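PDB 4OBM: uncharacterized protein from Eubacterium siraeum, which is of unknown function but belongs to the LytR-CpsA-Psr family, whose characterised members attach glycopolymers to the bacterial cell wall. Local coordinates for residues V54-L59 and K254-G259; Y149-L154 and A170-S175; Y218-S221 and S226-D229. All blocks are in the same frame, centred on the assembly; numbering follows the deposited sequence.

Contact 1 (V54-L59 and K254-G259); sequences VLMPYL and KALGTG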
loop_
_atom_site.group_PDB
_atom_site.type_symbol
_atom_site.label_atom_id
_atom_site.label_comp_id
_atom_site.label_asym_id
_atom_site.label_seq_id
_atom_site.Cartn_x
_atom_site.Cartn_y
_atom_site.Cartn_z
ATOM N N VAL A 54 3.255 -5.484 4.806
ATOM C CA VAL A 54 3.217 -6.223 3.530
ATOM C C VAL A 54 2.376 -5.433 2.530
ATOM O O VAL A 54 1.203 -5.145 2.792
ATOM C CB VAL A 54 2.696 -7.677 3.697
ATOM C CG1 VAL A 54 2.743 -8.446 2.372
ATOM C CG2 VAL A 54 3.481 -8.421 4.775
ATOM N N LEU A 55 2.963 -5.092 1.391
ATOM C CA LEU A 55 2.224 -4.370 0.356
ATOM C C LEU A 55 1.802 -5.324 -0.736
ATOM O O LEU A 55 2.572 -6.199 -1.095
ATOM C CB LEU A 55 3.043 -3.216 -0.255
ATOM C CG LEU A 55 3.646 -2.179 0.703
ATOM C CD1 LEU A 55 4.888 -1.551 0.095
ATOM C CD2 LEU A 55 2.633 -1.100 1.046
HETATM N N MSE A 56 0.579 -5.167 -1.255
HETATM C CA MSE A 56 0.051 -5.972 -2.362
HETATM C C MSE A 56 -0.593 -5.077 -3.377
HETATM O O MSE A 56 -1.723 -4.656 -3.147
HETATM C CB MSE A 56 -0.954 -7.046 -1.904
HETATM C CG MSE A 56 -0.258 -8.274 -1.460
HETATM SE SE MSE A 56 -1.447 -9.660 -0.944
HETATM C CE MSE A 56 -2.178 -10.146 -2.555
ATOM N N PRO A 57 0.075 -4.805 -4.512
ATOM C CA PRO A 57 -0.545 -3.954 -5.525
ATOM C C PRO A 57 -1.383 -4.793 -6.502
ATOM O O PRO A 57 -1.196 -6.000 -6.629
ATOM C CB PRO A 57 0.665 -3.299 -6.205
ATOM C CG PRO A 57 1.732 -4.347 -6.119
ATOM C CD PRO A 57 1.419 -5.259 -4.950
ATOM N N TYR A 58 -2.322 -4.147 -7.167
ATOM C CA TYR A 58 -3.249 -4.765 -8.116
ATOM C C TYR A 58 -3.423 -3.848 -9.295
ATOM O O TYR A 58 -3.553 -2.643 -9.084
ATOM C CB TYR A 58 -4.629 -4.986 -7.447
ATOM C CG TYR A 58 -4.618 -5.985 -6.317
ATOM C CD1 TYR A 58 -4.356 -5.587 -5.011
ATOM C CD2 TYR A 58 -4.950 -7.318 -6.540
ATOM C CE1 TYR A 58 -4.306 -6.513 -3.971
ATOM C CE2 TYR A 58 -4.957 -8.242 -5.497
ATOM C CZ TYR A 58 -4.616 -7.837 -4.217
ATOM O OH TYR A 58 -4.697 -8.728 -3.179
ATOM N N LEU A 59 -3.488 -4.405 -10.528
ATOM C CA LEU A 59 -3.707 -3.602 -11.736
ATOM C C LEU A 59 -5.131 -3.093 -11.734
ATOM O O LEU A 59 -5.994 -3.784 -11.195
ATOM C CB LEU A 59 -3.428 -4.407 -13.020
ATOM C CG LEU A 59 -1.970 -4.631 -13.436
ATOM C CD1 LEU A 59 -1.910 -5.641 -14.590
ATOM C CD2 LEU A 59 -1.286 -3.327 -13.841
ATOM N N LYS A 254 0.223 -17.210 2.021
ATOM C CA LYS A 254 1.493 -17.609 2.654
ATOM C C LYS A 254 2.308 -16.358 3.057
ATOM O O LYS A 254 2.789 -16.291 4.189
ATOM C CB LYS A 254 2.305 -18.530 1.721
ATOM C CG LYS A 254 3.351 -19.385 2.439
ATOM C CD LYS A 254 3.996 -20.417 1.505
ATOM C CE LYS A 254 5.351 -19.997 0.976
ATOM N NZ LYS A 254 5.254 -18.935 -0.064
ATOM N N ALA A 255 2.400 -15.355 2.157
ATOM C CA ALA A 255 3.066 -14.069 2.385
ATOM C C ALA A 255 2.467 -13.300 3.585
ATOM O O ALA A 255 3.193 -12.547 4.237
ATOM C CB ALA A 255 2.973 -13.208 1.134
ATOM N N LEU A 256 1.155 -13.485 3.869
ATOM C CA LEU A 256 0.454 -12.818 4.981
ATOM C C LEU A 256 0.248 -13.758 6.196
ATOM O O LEU A 256 -0.019 -13.284 7.301
ATOM C CB LEU A 256 -0.915 -12.258 4.527
ATOM C CG LEU A 256 -0.953 -11.409 3.256
ATOM C CD1 LEU A 256 -2.306 -11.529 2.565
ATOM C CD2 LEU A 256 -0.587 -9.946 3.532
ATOM N N GLY A 257 0.378 -15.062 5.978
ATOM C CA GLY A 257 0.184 -16.071 7.017
ATOM C C GLY A 257 -1.275 -16.236 7.395
ATOM O O GLY A 257 -1.587 -16.438 8.569
ATOM N N THR A 258 -2.177 -16.124 6.392
ATOM C CA THR A 258 -3.637 -16.213 6.543
ATOM C C THR A 258 -4.205 -17.551 6.011
ATOM O O THR A 258 -5.346 -17.891 6.339
ATOM C CB THR A 258 -4.342 -15.015 5.857
ATOM O OG1 THR A 258 -3.882 -14.878 4.508
ATOM C CG2 THR A 258 -4.160 -13.709 6.615
ATOM N N GLY A 259 -3.417 -18.289 5.223
ATOM C CA GLY A 259 -3.830 -19.584 4.661
ATOM C C GLY A 259 -2.694 -20.393 4.006
ATOM O O GLY A 259 -1.502 -20.091 4.238
ATOM O OXT GLY A 259 -3.008 -21.359 3.274
#
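V54 and M56 on strand 52-58 meet the C-terminal end of helix 246-256, chiefly through L256. This is helix-on-sheet packing in an alpha/beta/alpha layer fold. V54 and M56 both point toward the helix. L55, between them, points away and packs on helix 164-181 at the other face of the sheet.

The side chain of V54 can be followed atom by atom. V54 CB lies 4.0 Å from L256 CD2. CG1 comes closer to the same methyl, with V54 CG1 and L256 CD2 3.8 Å apart. CG1 is anti to the backbone N (chi1 -177°), and CG2 sits anti to the carbonyl carbon. CG2 is thereby turned to the backbone of the last helical turn, where V54 CG2 is 4.2 Å from A255 O.

L256 works with both of its methyls. CD2 takes V54. CD1 takes M56, a selenomethionine, whose chain is bent near its end (chi3 70°). Neither V54 nor M56 lies alongside the leucine; both side chains pass it at a slant. L256 also touches T45 of strand 40-47 and L92, while A252, one turn back in the helix, lies against M56. No hydrogen bond joins the two segments.

The helix ends directly after L256. G257 has positive phi and is the C-prime residue of a Schellman motif, with T258 N directed to K253 O. G257 N makes a weak bond to K254 O, 3.2 Å. In the apolar patch itself, M56 SE stands 4.1 Å from L256 CD1.

Contact 2 (Y149-L154 and A170-S175); sequences YAYLTL and ATVISS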
loop_
_atom_site.group_PDB
_atom_site.type_symbol
_atom_site.label_atom_id
_atom_site.label_comp_id
_atom_site.label_asym_id
_atom_site.label_seq_id
_atom_site.Cartn_x
_atom_site.Cartn_y
_atom_site.Cartn_z
ATOM N N TYR A 149 6.113 11.309 -7.319
ATOM C CA TYR A 149 4.759 11.121 -7.857
ATOM C C TYR A 149 4.815 10.782 -9.375
ATOM O O TYR A 149 4.223 9.783 -9.781
ATOM C CB TYR A 149 3.859 12.362 -7.597
ATOM C CG TYR A 149 2.420 12.107 -7.987
ATOM C CD1 TYR A 149 1.531 11.519 -7.092
ATOM C CD2 TYR A 149 1.977 12.335 -9.290
ATOM C CE1 TYR A 149 0.235 11.176 -7.479
ATOM C CE2 TYR A 149 0.695 11.977 -9.691
ATOM C CZ TYR A 149 -0.172 11.393 -8.782
ATOM O OH TYR A 149 -1.456 11.087 -9.152
ATOM N N ALA A 150 5.532 11.596 -10.190
ATOM C CA ALA A 150 5.685 11.404 -11.646
ATOM C C ALA A 150 6.297 10.032 -11.999
ATOM O O ALA A 150 5.814 9.359 -12.913
ATOM C CB ALA A 150 6.526 12.520 -12.241
ATOM N N TYR A 151 7.324 9.605 -11.252
ATOM C CA TYR A 151 7.966 8.290 -11.434
ATOM C C TYR A 151 6.969 7.150 -11.171
ATOM O O TYR A 151 6.879 6.212 -11.946
ATOM C CB TYR A 151 9.205 8.154 -10.495
ATOM C CG TYR A 151 10.071 6.913 -10.686
ATOM C CD1 TYR A 151 10.228 6.330 -11.943
ATOM C CD2 TYR A 151 10.791 6.371 -9.623
ATOM C CE1 TYR A 151 11.043 5.214 -12.129
ATOM C CE2 TYR A 151 11.619 5.259 -9.800
ATOM C CZ TYR A 151 11.735 4.679 -11.054
ATOM O OH TYR A 151 12.532 3.578 -11.245
ATOM N N LEU A 152 6.222 7.258 -10.083
ATOM C CA LEU A 152 5.277 6.273 -9.590
ATOM C C LEU A 152 4.048 6.075 -10.499
ATOM O O LEU A 152 3.471 4.976 -10.512
ATOM C CB LEU A 152 4.831 6.732 -8.196
ATOM C CG LEU A 152 4.306 5.673 -7.226
ATOM C CD1 LEU A 152 5.393 4.676 -6.837
ATOM C CD2 LEU A 152 3.705 6.336 -5.975
ATOM N N THR A 153 3.644 7.141 -11.223
ATOM C CA THR A 153 2.445 7.165 -12.036
ATOM C C THR A 153 2.690 7.197 -13.571
ATOM O O THR A 153 1.743 7.506 -14.306
ATOM C CB THR A 153 1.561 8.360 -11.623
ATOM O OG1 THR A 153 2.255 9.572 -11.881
ATOM C CG2 THR A 153 1.152 8.304 -10.166
ATOM N N LEU A 154 3.905 6.839 -14.063
ATOM C CA LEU A 154 4.161 6.806 -15.506
ATOM C C LEU A 154 3.239 5.807 -16.206
ATOM O O LEU A 154 3.159 4.639 -15.800
ATOM C CB LEU A 154 5.614 6.463 -15.836
ATOM C CG LEU A 154 6.648 7.560 -15.750
ATOM C CD1 LEU A 154 8.026 6.949 -15.771
ATOM C CD2 LEU A 154 6.482 8.587 -16.870
ATOM N N ALA A 170 5.266 -1.120 -5.654
ATOM C CA ALA A 170 5.563 -1.888 -4.433
ATOM C C ALA A 170 6.935 -1.511 -3.833
ATOM O O ALA A 170 7.024 -1.190 -2.649
ATOM C CB ALA A 170 5.510 -3.385 -4.728
ATOM N N THR A 171 7.969 -1.495 -4.682
ATOM C CA THR A 171 9.369 -1.238 -4.386
ATOM C C THR A 171 9.588 0.204 -3.930
ATOM O O THR A 171 10.224 0.415 -2.908
ATOM C CB THR A 171 10.188 -1.560 -5.662
ATOM O OG1 THR A 171 10.006 -2.936 -5.988
ATOM C CG2 THR A 171 11.667 -1.269 -5.507
ATOM N N VAL A 172 9.119 1.186 -4.715
ATOM C CA VAL A 172 9.270 2.614 -4.415
ATOM C C VAL A 172 8.548 2.960 -3.078
ATOM O O VAL A 172 9.120 3.668 -2.247
ATOM C CB VAL A 172 8.769 3.462 -5.619
ATOM C CG1 VAL A 172 8.597 4.927 -5.259
ATOM C CG2 VAL A 172 9.706 3.314 -6.808
ATOM N N ILE A 173 7.331 2.427 -2.858
ATOM C CA ILE A 173 6.583 2.674 -1.617
ATOM C C ILE A 173 7.282 1.977 -0.433
ATOM O O ILE A 173 7.327 2.564 0.658
ATOM C CB ILE A 173 5.055 2.320 -1.757
ATOM C CG1 ILE A 173 4.349 3.261 -2.771
ATOM C CG2 ILE A 173 4.298 2.296 -0.405
ATOM C CD1 ILE A 173 4.550 4.818 -2.579
ATOM N N SER A 174 7.872 0.774 -0.653
ATOM C CA SER A 174 8.639 0.050 0.374
ATOM C C SER A 174 9.828 0.887 0.832
ATOM O O SER A 174 10.084 1.023 2.032
ATOM C CB SER A 174 9.132 -1.288 -0.164
ATOM O OG SER A 174 8.113 -2.268 -0.109
ATOM N N SER A 175 10.536 1.473 -0.147
ATOM C CA SER A 175 11.697 2.331 0.067
ATOM C C SER A 175 11.299 3.597 0.832
ATOM O O SER A 175 12.002 3.982 1.758
ATOM C CB SER A 175 12.342 2.684 -1.268
ATOM O OG SER A 175 12.898 1.544 -1.897
#
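L152 overlaps V172 as two helices, 145-152 and 164-181, come together. The two side chains slide past each other in opposite directions. L152 CD1 lies 3.6 Å from V172 CG1 and 3.8 Å from V172 CB. The other methyl branch turns to the next residue, and L152 CD2 is 3.8 Å from I173 CD1. Here the side chains cross at about a right angle. I173 sets out to one side of the interface, and only its terminal methyl makes this contact.

V172 is shared between two partners. CG1 serves L152, while V172 CG2 sits 4.0 Å from Y151 CE2, oblique to the ring. Y151 CG lies opposite the backbone N (chi1 -173°), which carries the ring out toward the second helix. F143 meets the same ring with planes about 20° apart, and F109 of helix 102-112 touches both L152 and I173.

T153, just past the helix end, and S174 each bond back to a carbonyl four residues earlier. T153 OG1 donates to Y149 O (2.9 Å), and T153 CG2 rests over one face of the Y149 ring. S174 N and S174 OG reach A170 O from opposite faces of its plane.

Between the segments the contact is carbon to carbon and sets no direction. A directional tie comes from N169 of helix 164-181, whose ND2 bonds L152 O.

Contact 3 (Y218-S221 and S226-D229); sequences YTLS and SVTD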
loop_
_atom_site.group_PDB
_atom_site.type_symbol
_atom_site.label_atom_id
_atom_site.label_comp_id
_atom_site.label_asym_id
_atom_site.label_seq_id
_atom_site.Cartn_x
_atom_site.Cartn_y
_atom_site.Cartn_z
ATOM N N TYR A 218 6.333 0.930 18.022
ATOM C CA TYR A 218 7.153 -0.180 18.477
ATOM C C TYR A 218 7.933 -0.776 17.318
ATOM O O TYR A 218 9.146 -0.914 17.436
ATOM C CB TYR A 218 6.323 -1.283 19.173
ATOM C CG TYR A 218 7.139 -2.519 19.514
ATOM C CD1 TYR A 218 7.388 -3.501 18.561
ATOM C CD2 TYR A 218 7.659 -2.705 20.788
ATOM C CE1 TYR A 218 8.187 -4.606 18.850
ATOM C CE2 TYR A 218 8.445 -3.817 21.094
ATOM C CZ TYR A 218 8.696 -4.770 20.124
ATOM O OH TYR A 218 9.442 -5.885 20.415
ATOM N N THR A 219 7.230 -1.176 16.228
ATOM C CA THR A 219 7.792 -1.824 15.030
ATOM C C THR A 219 8.847 -0.947 14.334
ATOM O O THR A 219 9.866 -1.477 13.878
ATOM C CB THR A 219 6.644 -2.227 14.073
ATOM O OG1 THR A 219 6.051 -3.422 14.580
ATOM C CG2 THR A 219 7.100 -2.477 12.639
ATOM N N LEU A 220 8.592 0.362 14.227
ATOM C CA LEU A 220 9.495 1.302 13.557
ATOM C C LEU A 220 10.695 1.701 14.443
ATOM O O LEU A 220 11.709 2.156 13.913
ATOM C CB LEU A 220 8.736 2.566 13.112
ATOM C CG LEU A 220 7.557 2.390 12.167
ATOM C CD1 LEU A 220 6.777 3.691 12.061
ATOM C CD2 LEU A 220 8.008 1.906 10.784
ATOM N N SER A 221 10.577 1.531 15.775
ATOM C CA SER A 221 11.648 1.820 16.736
ATOM C C SER A 221 12.632 0.622 16.874
ATOM O O SER A 221 13.589 0.696 17.656
ATOM C CB SER A 221 11.056 2.183 18.095
ATOM O OG SER A 221 10.477 1.046 18.716
ATOM N N SER A 226 14.823 -2.574 7.231
ATOM C CA SER A 226 13.549 -2.651 6.529
ATOM C C SER A 226 12.409 -3.181 7.406
ATOM O O SER A 226 12.571 -4.151 8.156
ATOM C CB SER A 226 13.681 -3.523 5.289
ATOM O OG SER A 226 12.505 -3.472 4.502
ATOM N N VAL A 227 11.241 -2.538 7.267
ATOM C CA VAL A 227 9.995 -2.928 7.928
ATOM C C VAL A 227 8.960 -3.268 6.832
ATOM O O VAL A 227 7.758 -3.318 7.091
ATOM C CB VAL A 227 9.470 -1.860 8.934
ATOM C CG1 VAL A 227 10.421 -1.710 10.122
ATOM C CG2 VAL A 227 9.202 -0.517 8.243
ATOM N N THR A 228 9.430 -3.498 5.606
ATOM C CA THR A 228 8.497 -3.791 4.521
ATOM C C THR A 228 8.826 -5.087 3.784
ATOM O O THR A 228 9.921 -5.644 3.880
ATOM C CB THR A 228 8.370 -2.606 3.530
ATOM O OG1 THR A 228 9.652 -2.168 3.079
ATOM C CG2 THR A 228 7.612 -1.447 4.118
ATOM N N ASP A 229 7.802 -5.564 3.077
ATOM C CA ASP A 229 7.745 -6.719 2.214
ATOM C C ASP A 229 6.624 -6.490 1.223
ATOM O O ASP A 229 5.779 -5.622 1.432
ATOM C CB ASP A 229 7.516 -8.004 3.022
ATOM C CG ASP A 229 8.792 -8.611 3.548
ATOM O OD1 ASP A 229 9.493 -9.287 2.761
ATOM O OD2 ASP A 229 9.091 -8.418 4.750
#
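An ST turn at S226 leads into strand 228-230, and the valine within it, V227, packs on the last turn of helix 213-220. S226 OG accepts from T228 N over 3.3 Å, and the N-H...O angle of 166° makes the bond nearly straight. V227, between them, points its side chain toward the helix.

Each methyl of V227 has its own partner. V227 CG2 lies 3.7 Å from L220 CD2, where the two side chains cross at about a right angle. CG1 is beside the backbone N and anti to the carbonyl carbon (chi1 -66°), turned to the preceding helical residue. That rotation leaves CG2 between the backbone N and the carbonyl carbon. V227 CG1 is 3.8 Å from T219 O and 4.2 Å from T219 CG2. It thus packs against both backbone and side chain of the threonine.

No hydrogen bond crosses between the segments, and their polar groups are held in other ways. T219 OG1 bonds to N51 ND2 and Y46 OH. D178 grips the turn with both carboxylate oxygens: OD2 bonds S226 OG and OD1 bonds V227 N. This fixes the backbone from which the V227 side chain projects. At the helix end, S221 OG donates to Y218 O (2.7 Å), tilted 34° from the carbonyl plane.

V227 and L220 both touch F53 of strand 52-58, as does T219. I177 of helix 164-181 also packs on V227, and F181 of that helix packs on L220. The contact therefore sits where helices 213-220 and 164-181 meet the sheet, just ahead of strand 228-230, an edge strand of the sheet within this chain, which runs parallel to 52-58.

In the fold
Strand 52-58 joins the three contacts. Contact 1 uses one face of the strand and contact 2 meets the other, with L55 CD1 3.9 Å from I173 CG2. Contact 3 leads into the neighbouring strand, and L55 N probably bonds to D229 O (2.9 Å). The centres of the three contacts lie about 17 to 19 Å apart. Contacts 2 and 3 follow one another within the loop that contact 1 closes. A pentaethylene glycol, probably from crystallisation, lies about 4 Å from the I173 side chain. Relatives bind polyprenyl lipids in an apolar pocket, but whether this is that site is unsettled.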